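Long-range contacts in putative amino acid binding protein (PDB 4C0R), which probably captures glutathione outside the cell and delivers it to the cystine ABC importer TcyBC: residues T13-Y18 with K164-T169; V92-K97 with L179-L184; A108-Q113 with K156-I161. One frame throughout, in Å; residues are numbered along the deposited sequence. Where two conformers were deposited one is given.

Overall arrangement
The three contacts belong to a two-lobed, family 3 solute-binding fold in which glutathione disulfide lies between the lobes. Contact 1 appears to bridge the two lobes, whereas contacts 2 and 3 lie in one of them, their centres about 11 Å apart, and about 15 and 20 Å from that of contact 1. Strand 81-96 runs between strands 160-163 and 179-183, and helix 164-173 joins these two, so one β-α-β crossover links all three contacts. Contact 3 is nested within the loops closed by contacts 1 and 2, which interleave along the chain. A Lys164-Asp183 salt bridge ties contact 1 to contact 2, while contacts 1 and 3 both reach the ligand.

Contact 1 of 3, residues T13-Y18 with K164-T169; sequences TNPFSY and KISAET. With GDS (oxidized glutathione disulfide), chain C.
Ser166 provides the one direct hydrogen bond between residues 13-18 and the start of helix 164-173: its OG, lying beside its own backbone N, donates to Asn14 O at 2.7 Å, from 45° above the carbonyl plane. That carbonyl belongs to the cis peptide bond between Asn14 and Pro15, and the turn brings the proline ring against the helix. Here, among buried side chains, the packing is tightest. Pro15 CG meets Ile165 CG2 at 3.6 Å, the two side chains crossing at about a right angle, while Pro15 CD rests 3.6 Å from Ser166 OG. Phe16 continues the apolar patch, its CE1 lying 4.1 Å from the same Ile165 CG2. One turn on, Thr169 OG1 lies 3.8 Å from Pro15 CD; it is turned back to Ile165 O, which also accepts from Thr169 N, so the methyl CG2 is what faces Asn14.

On the partly exposed side only an amide meets this methyl: Asn14 OD1 lies 3.6 Å from Thr169 CG2, the side chains again crossing at about a right angle. Asn14 CG is anti to the backbone N (chi1 177°), and OD1 lies above one face of the Tyr18 ring, while ND2 is hydrogen-bonded to Glu173, farther along the helix. At the buried end Thr13 OG1 donates to O5 of the glutathione disulfide at 2.9 Å, and also pairs with Asn68. Phe16 and Ser17 both oppose Thr13 in a classic beta bulge. Leu228 of helix 219-228 packs on Pro15, Phe16 and Ile165, and strand 81-96 touches Phe16 through Asn89 and Ala167 through Val92 and Val94, which fits a lobe-to-lobe seam beside the ligand.

Contact 2 of 3, residues V92-K97 with L179-L184; sequences VLVVPK and LKVIDL
Four backbone hydrogen bonds join the antiparallel strands, in two reciprocal pairs. Leu93 N donates to Ile182 O at 2.8 Å and Ile182 N returns the bond to Leu93 O. Two residues on, Lys180 N reaches Val95 O at 2.9 Å, nearly along the C=O axis, with the longer Val95 N to Lys180 O bond (3.2 Å) beside it. Between the pairs Val94 CA lies 3.4 Å from Lys180 O, a CA-H...O contact.

Side chains then sort onto two faces. On one, Val92 CG2 rests 4.0 Å from Val181 CB, and Val94 CG1 meets Leu179 CD1. On the other, Leu93 and Ile182 touch through their CB atoms, and Val95 CG2 packs 3.9 Å from Ile182 CD1. The extended chain of Lys180 lies alongside Val95, pointing the same way, so that its CE comes within 3.6 Å of CG2. At the exposed end the extended chain of Lys97 passes alongside the Leu179 carbonyl, its NZ hydrogen-bonded to Asp177 O.

Helix 164-173 covers Val92 and Val181, helix 145-153 packs on Leu179 and Pro96, and Phe159 and Ile161 lie against Leu93. Strand 81-96 thus sits inside the mixed sheet between strands 179-183 and 160-163, these two joined by helix 164-173 in a β-α-β crossover.

Contact 3 of 3, residues A108-Q113 with K156-I161; sequences AGHSTQ and KYDFKI. With CD (cadmium ion), chain F; CD (cadmium ion), chain M; GDS (oxidized glutathione disulfide), chain C.
Residues 110-113 and 157-160 run 74° apart, end to end, and the backbone crossing is held by Asp158 N donating to Ser111 O at 2.9 Å. The aspartate side chain answers, its OD2 accepting from Ser111 N at 2.9 Å from above the carboxylate plane. His110 turns its ring edge to this carboxylate, the two planes 88° apart.

Thr112 lies over one face of Phe159, CB offset toward the rim and 3.7 Å from the ring centroid; its OG1, anti to the backbone N, donates to Phe159 O. Gln113 covers Tyr157 more squarely, its CG 3.4 Å from the ring centroid while the amide stacks on the ring, the planes 7° apart. Gln113 OE1 is hydrogen-bonded to Asn151. Ser111 OG meets the edge of the tyrosine ring.

Lys160, bent at chi2, brings NZ to Gln113 O at 3.0 Å and to Gln148. A third acceptor grips the ammonium: Lys160 NZ lies 2.7 Å from OE6 of the bound glutathione disulfide and probably offsets the charge of that carboxylate. At the other end Asp158 chelates one cadmium through both oxygens, and His110 NE2 binds another at 2.1 Å with Asp100; metal binding would favour an ionised carboxylate and an unprotonated NE2.

Contact 1 of 3, residues T13-Y18 with K164-T169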
loop_
_atom_site.group_PDB
_atom_site.type_symbol
_atom_site.label_atom_id
_atom_site.label_comp_id
_atom_site.label_asym_id
_atom_site.label_seq_id
_atom_site.Cartn_x
_atom_site.Cartn_y
_atom_site.Cartn_z
ATOM N N THR A 13 -4.995 -1.345 -6.290
ATOM C CA THR A 13 -3.939 -0.410 -5.965
ATOM C C THR A 13 -2.736 -0.582 -6.902
ATOM O O THR A 13 -1.689 -1.107 -6.492
ATOM C CB THR A 13 -3.534 -0.549 -4.479
ATOM O OG1 THR A 13 -4.724 -0.587 -3.650
ATOM C CG2 THR A 13 -2.650 0.581 -4.011
ATOM N N ASN A 14 -2.918 -0.160 -8.120
ATOM C CA ASN A 14 -1.854 -0.256 -9.112
ATOM C C ASN A 14 -0.701 0.623 -8.656
ATOM O O ASN A 14 -0.940 1.743 -8.263
ATOM C CB ASN A 14 -2.461 0.226 -10.432
ATOM C CG ASN A 14 -1.535 0.287 -11.593
ATOM O OD1 ASN A 14 -0.413 -0.187 -11.623
ATOM N ND2 ASN A 14 -2.036 0.965 -12.632
ATOM N N PRO A 15 0.555 0.134 -8.693
ATOM C CA PRO A 15 1.065 -1.117 -9.255
ATOM C C PRO A 15 1.422 -2.190 -8.244
ATOM O O PRO A 15 2.097 -3.135 -8.571
ATOM C CB PRO A 15 2.325 -0.667 -9.937
ATOM C CG PRO A 15 2.858 0.371 -8.990
ATOM C CD PRO A 15 1.659 1.099 -8.458
ATOM N N PHE A 16 0.920 -2.077 -7.014
ATOM C CA PHE A 16 1.205 -3.071 -5.991
ATOM C C PHE A 16 0.350 -4.306 -6.128
ATOM O O PHE A 16 0.807 -5.423 -5.962
ATOM C CB PHE A 16 1.106 -2.477 -4.549
ATOM C CG PHE A 16 2.358 -1.723 -4.163
ATOM C CD1 PHE A 16 2.546 -0.391 -4.585
ATOM C CD2 PHE A 16 3.373 -2.331 -3.459
ATOM C CE1 PHE A 16 3.689 0.234 -4.299
ATOM C CE2 PHE A 16 4.522 -1.681 -3.189
ATOM C CZ PHE A 16 4.689 -0.421 -3.604
ATOM N N SER A 17 -0.908 -4.067 -6.444
ATOM C CA SER A 17 -1.888 -5.141 -6.490
ATOM C C SER A 17 -3.038 -4.710 -7.396
ATOM O O SER A 17 -3.743 -3.748 -7.096
ATOM C CB SER A 17 -2.379 -5.555 -5.119
ATOM O OG SER A 17 -3.370 -6.600 -5.262
ATOM N N TYR A 18 -3.185 -5.386 -8.520
ATOM C CA TYR A 18 -4.184 -4.980 -9.551
ATOM C C TYR A 18 -4.410 -6.142 -10.520
ATOM O O TYR A 18 -3.677 -7.091 -10.548
ATOM C CB TYR A 18 -3.750 -3.725 -10.332
ATOM C CG TYR A 18 -2.518 -3.846 -11.200
ATOM C CD1 TYR A 18 -1.229 -3.723 -10.652
ATOM C CD2 TYR A 18 -2.620 -4.066 -12.552
ATOM C CE1 TYR A 18 -0.123 -3.864 -11.416
ATOM C CE2 TYR A 18 -1.468 -4.180 -13.342
ATOM C CZ TYR A 18 -0.236 -4.071 -12.756
ATOM O OH TYR A 18 0.924 -4.163 -13.506
ATOM N N LYS A 164 3.407 7.746 -3.164
ATOM C CA LYS A 164 3.888 8.276 -4.409
ATOM C C LYS A 164 3.816 7.301 -5.564
ATOM O O LYS A 164 3.442 7.688 -6.634
ATOM C CB LYS A 164 5.352 8.699 -4.223
ATOM C CG LYS A 164 5.916 9.506 -5.360
ATOM C CD LYS A 164 7.172 10.229 -4.902
ATOM C CE LYS A 164 7.578 11.279 -5.936
ATOM N NZ LYS A 164 8.808 11.946 -5.503
ATOM N N ILE A 165 4.227 6.054 -5.363
ATOM C CA ILE A 165 4.342 5.143 -6.485
ATOM C C ILE A 165 2.961 4.948 -7.159
ATOM O O ILE A 165 2.825 5.084 -8.391
ATOM C CB ILE A 165 4.962 3.823 -6.056
ATOM C CG1 ILE A 165 6.430 3.970 -5.633
ATOM C CG2 ILE A 165 4.859 2.802 -7.221
ATOM C CD1 ILE A 165 7.006 2.805 -4.911
ATOM N N SER A 166 1.906 4.706 -6.382
ATOM C CA SER A 166 0.593 4.571 -6.981
ATOM C C SER A 166 0.066 5.891 -7.527
ATOM O O SER A 166 -0.522 5.928 -8.580
ATOM C CB SER A 166 -0.438 3.989 -6.015
ATOM O OG SER A 166 -0.217 2.615 -5.810
ATOM N N ALA A 167 0.288 6.979 -6.783
ATOM C CA ALA A 167 -0.194 8.277 -7.265
ATOM C C ALA A 167 0.363 8.581 -8.651
ATOM O O ALA A 167 -0.373 8.967 -9.561
ATOM C CB ALA A 167 0.163 9.376 -6.296
ATOM N N GLU A 168 1.669 8.464 -8.783
ATOM C CA GLU A 168 2.355 8.785 -10.030
ATOM C C GLU A 168 1.930 7.835 -11.137
ATOM O O GLU A 168 1.676 8.243 -12.279
ATOM C CB GLU A 168 3.867 8.831 -9.831
ATOM C CG GLU A 168 4.299 10.005 -8.957
ATOM C CD GLU A 168 5.776 10.228 -8.944
ATOM O OE1 GLU A 168 6.556 9.258 -9.018
ATOM O OE2 GLU A 168 6.140 11.412 -8.820
ATOM N N THR A 169 1.822 6.561 -10.791
ATOM C CA THR A 169 1.454 5.560 -11.782
ATOM C C THR A 169 0.079 5.833 -12.373
ATOM O O THR A 169 -0.104 5.819 -13.590
ATOM C CB THR A 169 1.480 4.138 -11.164
ATOM O OG1 THR A 169 2.827 3.800 -10.789
ATOM C CG2 THR A 169 0.895 3.138 -12.112
HETATM C CD1 GDS C . -12.443 -0.012 0.088
HETATM N N2 GDS C . -11.935 0.921 -0.926
HETATM C CA2 GDS C . -11.134 0.335 -1.937
HETATM C C2 GDS C . -11.794 -0.277 -3.122
HETATM O O2 GDS C . -11.210 -1.153 -3.796
HETATM C CB2 GDS C . -9.656 0.255 -1.896
HETATM S SG2 GDS C . -8.937 1.147 -0.534
HETATM N N3 GDS C . -13.127 0.180 -3.455
HETATM C CA3 GDS C . -13.854 -0.455 -4.553
HETATM C C3 GDS C . -14.880 -1.333 -3.841
HETATM O OE3 GDS C . -16.051 -1.482 -4.311
HETATM O OE4 GDS C . -14.612 -1.932 -2.759
HETATM N N4 GDS C . -6.116 2.744 -0.413
HETATM C CA4 GDS C . -6.618 3.956 -1.017
HETATM C C4 GDS C . -6.949 4.959 0.032
HETATM O OE5 GDS C . -6.432 4.901 1.190
HETATM O OE6 GDS C . -7.716 5.902 -0.306
HETATM C C5 GDS C . -5.825 1.630 -1.260
HETATM O O5 GDS C . -5.963 1.732 -2.478
HETATM C CA5 GDS C . -5.456 0.416 -0.535
HETATM N N5 GDS C . -4.678 0.525 0.630
HETATM C CB5 GDS C . -6.499 -0.652 -0.573
HETATM S SG5 GDS C . -7.853 -0.191 0.542
HETATM C CA6 GDS C . -1.442 2.537 3.420
HETATM C C6 GDS C . -1.823 1.644 4.590
HETATM O OE7 GDS C . -2.905 1.874 5.197
HETATM O OE8 GDS C . -1.089 0.688 4.938
HETATM N N6 GDS C . -0.052 2.209 3.051
HETATM C CB6 GDS C . -2.380 2.365 2.281
HETATM C CG6 GDS C . -2.656 0.860 2.064
HETATM C CD6 GDS C . -3.299 0.726 0.700
HETATM O O6 GDS C . -2.698 0.751 -0.384
#

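Contact 2 of 3, residues V92-K97 with L179-L184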
loop_
_atom_site.group_PDB
_atom_site.type_symbol
_atom_site.label_atom_id
_atom_site.label_comp_id
_atom_site.label_asym_id
_atom_site.label_seq_id
_atom_site.Cartn_x
_atom_site.Cartn_y
_atom_site.Cartn_z
ATOM N N VAL A 92 2.761 11.401 -0.857
ATOM C CA VAL A 92 2.584 12.661 -1.592
ATOM C C VAL A 92 1.153 13.216 -1.420
ATOM O O VAL A 92 0.215 12.516 -1.056
ATOM C CB VAL A 92 2.862 12.542 -3.092
ATOM C CG1 VAL A 92 4.258 12.160 -3.318
ATOM C CG2 VAL A 92 1.872 11.529 -3.772
ATOM N N LEU A 93 1.035 14.513 -1.670
ATOM C CA LEU A 93 -0.179 15.216 -1.775
ATOM C C LEU A 93 -0.462 15.364 -3.268
ATOM O O LEU A 93 0.354 15.893 -4.008
ATOM C CB LEU A 93 0.081 16.593 -1.143
ATOM C CG LEU A 93 -0.928 17.651 -0.876
ATOM C CD1 LEU A 93 -2.213 17.115 -0.269
ATOM C CD2 LEU A 93 -0.254 18.661 0.060
ATOM N N VAL A 94 -1.601 14.875 -3.721
ATOM C CA VAL A 94 -2.044 14.998 -5.082
ATOM C C VAL A 94 -3.050 16.155 -5.146
ATOM O O VAL A 94 -4.048 16.147 -4.446
ATOM C CB VAL A 94 -2.774 13.735 -5.555
ATOM C CG1 VAL A 94 -3.219 13.876 -6.997
ATOM C CG2 VAL A 94 -1.861 12.505 -5.361
ATOM N N VAL A 95 -2.748 17.132 -5.982
ATOM C CA VAL A 95 -3.553 18.335 -6.136
ATOM C C VAL A 95 -3.513 18.761 -7.585
ATOM O O VAL A 95 -2.625 18.367 -8.342
ATOM C CB VAL A 95 -2.995 19.537 -5.294
ATOM C CG1 VAL A 95 -3.074 19.248 -3.768
ATOM C CG2 VAL A 95 -1.584 19.876 -5.737
ATOM N N PRO A 96 -4.499 19.573 -7.989
ATOM C CA PRO A 96 -4.436 20.166 -9.321
ATOM C C PRO A 96 -3.186 21.001 -9.460
ATOM O O PRO A 96 -2.684 21.584 -8.522
ATOM C CB PRO A 96 -5.691 21.056 -9.338
ATOM C CG PRO A 96 -6.598 20.453 -8.352
ATOM C CD PRO A 96 -5.687 19.990 -7.240
ATOM N N LYS A 97 -2.636 21.053 -10.672
ATOM C CA LYS A 97 -1.483 21.871 -10.895
ATOM C C LYS A 97 -1.875 23.313 -10.514
ATOM O O LYS A 97 -3.016 23.753 -10.698
ATOM C CB LYS A 97 -1.098 21.781 -12.369
ATOM C CG LYS A 97 -0.525 20.437 -12.771
ATOM C CD LYS A 97 -0.222 20.435 -14.266
ATOM C CE LYS A 97 0.489 19.158 -14.648
ATOM N NZ LYS A 97 0.571 19.092 -16.126
ATOM N N LEU A 179 -3.031 17.215 -12.905
ATOM C CA LEU A 179 -2.655 16.937 -11.513
ATOM C C LEU A 179 -1.162 16.924 -11.354
ATOM O O LEU A 179 -0.409 16.622 -12.301
ATOM C CB LEU A 179 -3.204 15.573 -11.036
ATOM C CG LEU A 179 -4.731 15.421 -10.962
ATOM C CD1 LEU A 179 -5.115 14.025 -10.485
ATOM C CD2 LEU A 179 -5.311 16.502 -10.063
ATOM N N LYS A 180 -0.722 17.221 -10.145
ATOM C CA LYS A 180 0.670 17.062 -9.785
ATOM C C LYS A 180 0.764 16.411 -8.406
ATOM O O LYS A 180 -0.231 16.280 -7.688
ATOM C CB LYS A 180 1.362 18.407 -9.756
ATOM C CG LYS A 180 0.795 19.351 -8.732
ATOM C CD LYS A 180 1.626 20.605 -8.639
ATOM C CE LYS A 180 1.076 21.508 -7.565
ATOM N NZ LYS A 180 1.905 22.750 -7.430
ATOM N N VAL A 181 1.975 16.002 -8.056
ATOM C CA VAL A 181 2.262 15.462 -6.764
ATOM C C VAL A 181 3.286 16.332 -6.039
ATOM O O VAL A 181 4.189 16.918 -6.646
ATOM C CB VAL A 181 2.693 13.950 -6.798
ATOM C CG1 VAL A 181 1.737 13.116 -7.653
ATOM C CG2 VAL A 181 4.099 13.758 -7.183
ATOM N N ILE A 182 3.056 16.472 -4.738
ATOM C CA ILE A 182 3.912 17.191 -3.830
ATOM C C ILE A 182 4.426 16.214 -2.784
ATOM O O ILE A 182 3.635 15.609 -2.060
ATOM C CB ILE A 182 3.146 18.354 -3.119
ATOM C CG1 ILE A 182 2.656 19.365 -4.170
ATOM C CG2 ILE A 182 4.015 19.020 -2.024
ATOM C CD1 ILE A 182 1.630 20.337 -3.585
ATOM N N ASP A 183 5.743 16.124 -2.618
ATOM C CA ASP A 183 6.320 15.255 -1.589
ATOM C C ASP A 183 6.028 15.774 -0.209
ATOM O O ASP A 183 6.152 16.974 0.063
ATOM C CB ASP A 183 7.860 15.116 -1.737
ATOM C CG ASP A 183 8.258 14.462 -3.010
ATOM O OD1 ASP A 183 7.692 13.422 -3.414
ATOM O OD2 ASP A 183 9.180 15.004 -3.650
ATOM N N LEU A 184 5.671 14.857 0.681
ATOM C CA LEU A 184 5.362 15.133 2.071
ATOM C C LEU A 184 6.439 14.591 3.001
ATOM O O LEU A 184 7.154 13.682 2.665
ATOM C CB LEU A 184 4.030 14.471 2.480
ATOM C CG LEU A 184 2.807 15.066 1.800
ATOM C CD1 LEU A 184 1.576 14.246 2.138
ATOM C CD2 LEU A 184 2.590 16.509 2.217
#

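Contact 3 of 3, residues A108-Q113 with K156-I161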
loop_
_atom_site.group_PDB
_atom_site.type_symbol
_atom_site.label_atom_id
_atom_site.label_comp_id
_atom_site.label_asym_id
_atom_site.label_seq_id
_atom_site.Cartn_x
_atom_site.Cartn_y
_atom_site.Cartn_z
ATOM N N ALA A 108 -5.509 22.562 5.226
ATOM C CA ALA A 108 -6.499 22.998 6.232
ATOM C C ALA A 108 -7.685 23.662 5.515
ATOM O O ALA A 108 -7.502 24.506 4.627
ATOM C CB ALA A 108 -5.860 23.962 7.233
ATOM N N GLY A 109 -8.887 23.261 5.909
ATOM C CA GLY A 109 -10.106 23.791 5.341
ATOM C C GLY A 109 -10.590 23.179 4.031
ATOM O O GLY A 109 -11.664 23.503 3.519
ATOM N N HIS A 110 -9.783 22.274 3.461
ATOM C CA HIS A 110 -10.091 21.662 2.191
ATOM C C HIS A 110 -10.717 20.247 2.366
ATOM O O HIS A 110 -10.734 19.687 3.465
ATOM C CB HIS A 110 -8.817 21.596 1.375
ATOM C CG HIS A 110 -8.354 22.919 0.830
ATOM N ND1 HIS A 110 -7.358 23.661 1.437
ATOM C CD2 HIS A 110 -8.658 23.575 -0.324
ATOM C CE1 HIS A 110 -7.097 24.733 0.705
ATOM N NE2 HIS A 110 -7.860 24.698 -0.374
ATOM N N SER A 111 -11.231 19.720 1.274
ATOM C CA SER A 111 -11.963 18.463 1.326
ATOM C C SER A 111 -11.166 17.366 0.631
ATOM O O SER A 111 -10.500 17.611 -0.359
ATOM C CB SER A 111 -13.340 18.636 0.680
ATOM O OG SER A 111 -14.210 17.543 0.971
ATOM N N THR A 112 -11.270 16.157 1.199
ATOM C CA THR A 112 -10.587 14.993 0.675
ATOM C C THR A 112 -11.453 13.772 0.920
ATOM O O THR A 112 -12.353 13.782 1.745
ATOM C CB THR A 112 -9.214 14.809 1.355
ATOM O OG1 THR A 112 -8.520 13.795 0.637
ATOM C CG2 THR A 112 -9.324 14.350 2.742
ATOM N N GLN A 113 -11.144 12.717 0.194
ATOM C CA GLN A 113 -11.741 11.417 0.378
ATOM C C GLN A 113 -10.739 10.512 1.079
ATOM O O GLN A 113 -9.510 10.620 0.849
ATOM C CB GLN A 113 -12.134 10.806 -0.942
ATOM C CG GLN A 113 -13.408 11.503 -1.561
ATOM C CD GLN A 113 -13.861 10.817 -2.841
ATOM O OE1 GLN A 113 -13.167 10.797 -3.835
ATOM N NE2 GLN A 113 -15.036 10.230 -2.796
ATOM N N LYS A 156 -14.093 17.476 -7.722
ATOM C CA LYS A 156 -15.070 17.097 -6.754
ATOM C C LYS A 156 -14.566 17.166 -5.335
ATOM O O LYS A 156 -15.336 17.307 -4.371
ATOM C CB LYS A 156 -15.545 15.658 -7.021
ATOM C CG LYS A 156 -16.292 15.526 -8.308
ATOM C CD LYS A 156 -16.981 14.175 -8.349
ATOM N N TYR A 157 -13.263 16.950 -5.217
ATOM C CA TYR A 157 -12.565 17.055 -3.942
ATOM C C TYR A 157 -11.275 17.783 -4.217
ATOM O O TYR A 157 -10.852 17.879 -5.352
ATOM C CB TYR A 157 -12.313 15.649 -3.354
ATOM C CG TYR A 157 -13.597 14.995 -2.990
ATOM C CD1 TYR A 157 -14.210 15.271 -1.771
ATOM C CD2 TYR A 157 -14.222 14.153 -3.891
ATOM C CE1 TYR A 157 -15.434 14.703 -1.452
ATOM C CE2 TYR A 157 -15.462 13.597 -3.579
ATOM C CZ TYR A 157 -16.037 13.872 -2.372
ATOM O OH TYR A 157 -17.263 13.314 -2.077
ATOM N N ASP A 158 -10.651 18.339 -3.182
ATOM C CA ASP A 158 -9.570 19.272 -3.392
ATOM C C ASP A 158 -8.160 18.670 -3.454
ATOM O O ASP A 158 -7.273 19.233 -4.075
ATOM C CB ASP A 158 -9.573 20.296 -2.259
ATOM C CG ASP A 158 -10.895 21.096 -2.156
ATOM O OD1 ASP A 158 -11.531 21.343 -3.197
ATOM O OD2 ASP A 158 -11.228 21.464 -1.003
ATOM N N PHE A 159 -7.947 17.554 -2.772
ATOM C CA PHE A 159 -6.641 16.928 -2.736
ATOM C C PHE A 159 -6.808 15.467 -2.363
ATOM O O PHE A 159 -7.879 15.097 -1.830
ATOM C CB PHE A 159 -5.696 17.594 -1.707
ATOM C CG PHE A 159 -6.073 17.383 -0.266
ATOM C CD1 PHE A 159 -6.916 18.257 0.377
ATOM C CD2 PHE A 159 -5.567 16.317 0.466
ATOM C CE1 PHE A 159 -7.234 18.089 1.675
ATOM C CE2 PHE A 159 -5.860 16.137 1.772
ATOM C CZ PHE A 159 -6.723 17.041 2.402
ATOM N N LYS A 160 -5.751 14.669 -2.586
ATOM C CA LYS A 160 -5.703 13.287 -2.065
ATOM C C LYS A 160 -4.264 12.994 -1.630
ATOM O O LYS A 160 -3.332 13.193 -2.389
ATOM C CB LYS A 160 -6.137 12.276 -3.133
ATOM C CG LYS A 160 -6.003 10.800 -2.738
ATOM C CD LYS A 160 -6.898 10.431 -1.569
ATOM C CE LYS A 160 -6.761 8.957 -1.231
ATOM N NZ LYS A 160 -7.552 8.581 -0.043
ATOM N N ILE A 161 -4.118 12.510 -0.406
ATOM C CA ILE A 161 -2.837 12.054 0.114
ATOM C C ILE A 161 -2.707 10.531 -0.063
ATOM O O ILE A 161 -3.603 9.769 0.293
ATOM C CB ILE A 161 -2.626 12.394 1.590
ATOM C CG1 ILE A 161 -2.698 13.907 1.792
ATOM C CG2 ILE A 161 -1.299 11.834 2.097
ATOM C CD1 ILE A 161 -2.719 14.306 3.248
HETATM CD CD CD F . -7.908 25.842 -2.192
HETATM CD CD CD M . -12.829 22.935 -1.929
HETATM C CD1 GDS C . -12.443 -0.012 0.088
HETATM N N2 GDS C . -11.935 0.921 -0.926
HETATM C CA2 GDS C . -11.134 0.335 -1.937
HETATM C C2 GDS C . -11.794 -0.277 -3.122
HETATM O O2 GDS C . -11.210 -1.153 -3.796
HETATM C CB2 GDS C . -9.656 0.255 -1.896
HETATM S SG2 GDS C . -8.937 1.147 -0.534
HETATM N N3 GDS C . -13.127 0.180 -3.455
HETATM C CA3 GDS C . -13.854 -0.455 -4.553
HETATM C C3 GDS C . -14.880 -1.333 -3.841
HETATM O OE3 GDS C . -16.051 -1.482 -4.311
HETATM O OE4 GDS C . -14.612 -1.932 -2.759
HETATM N N4 GDS C . -6.116 2.744 -0.413
HETATM C CA4 GDS C . -6.618 3.956 -1.017
HETATM C C4 GDS C . -6.949 4.959 0.032
HETATM O OE5 GDS C . -6.432 4.901 1.190
HETATM O OE6 GDS C . -7.716 5.902 -0.306
HETATM C C5 GDS C . -5.825 1.630 -1.260
HETATM O O5 GDS C . -5.963 1.732 -2.478
HETATM C CA5 GDS C . -5.456 0.416 -0.535
HETATM N N5 GDS C . -4.678 0.525 0.630
HETATM C CB5 GDS C . -6.499 -0.652 -0.573
HETATM S SG5 GDS C . -7.853 -0.191 0.542
HETATM C CA6 GDS C . -1.442 2.537 3.420
HETATM C C6 GDS C . -1.823 1.644 4.590
HETATM O OE7 GDS C . -2.905 1.874 5.197
HETATM O OE8 GDS C . -1.089 0.688 4.938
HETATM N N6 GDS C . -0.052 2.209 3.051
HETATM C CB6 GDS C . -2.380 2.365 2.281
HETATM C CG6 GDS C . -2.656 0.860 2.064
HETATM C CD6 GDS C . -3.299 0.726 0.700
HETATM O O6 GDS C . -2.698 0.751 -0.384
HETATM O O HOH W 1 -15.469 18.390 -1.602
HETATM O O HOH W 2 -6.205 12.580 1.600
HETATM O O HOH W 3 -9.494 12.833 -2.213
HETATM O O HOH W 4 -17.072 10.367 -0.358
HETATM O O HOH W 5 -9.118 27.835 -1.970
HETATM O O HOH W 6 -14.309 20.892 -2.500
HETATM O O HOH W 7 -12.582 23.961 -0.185
#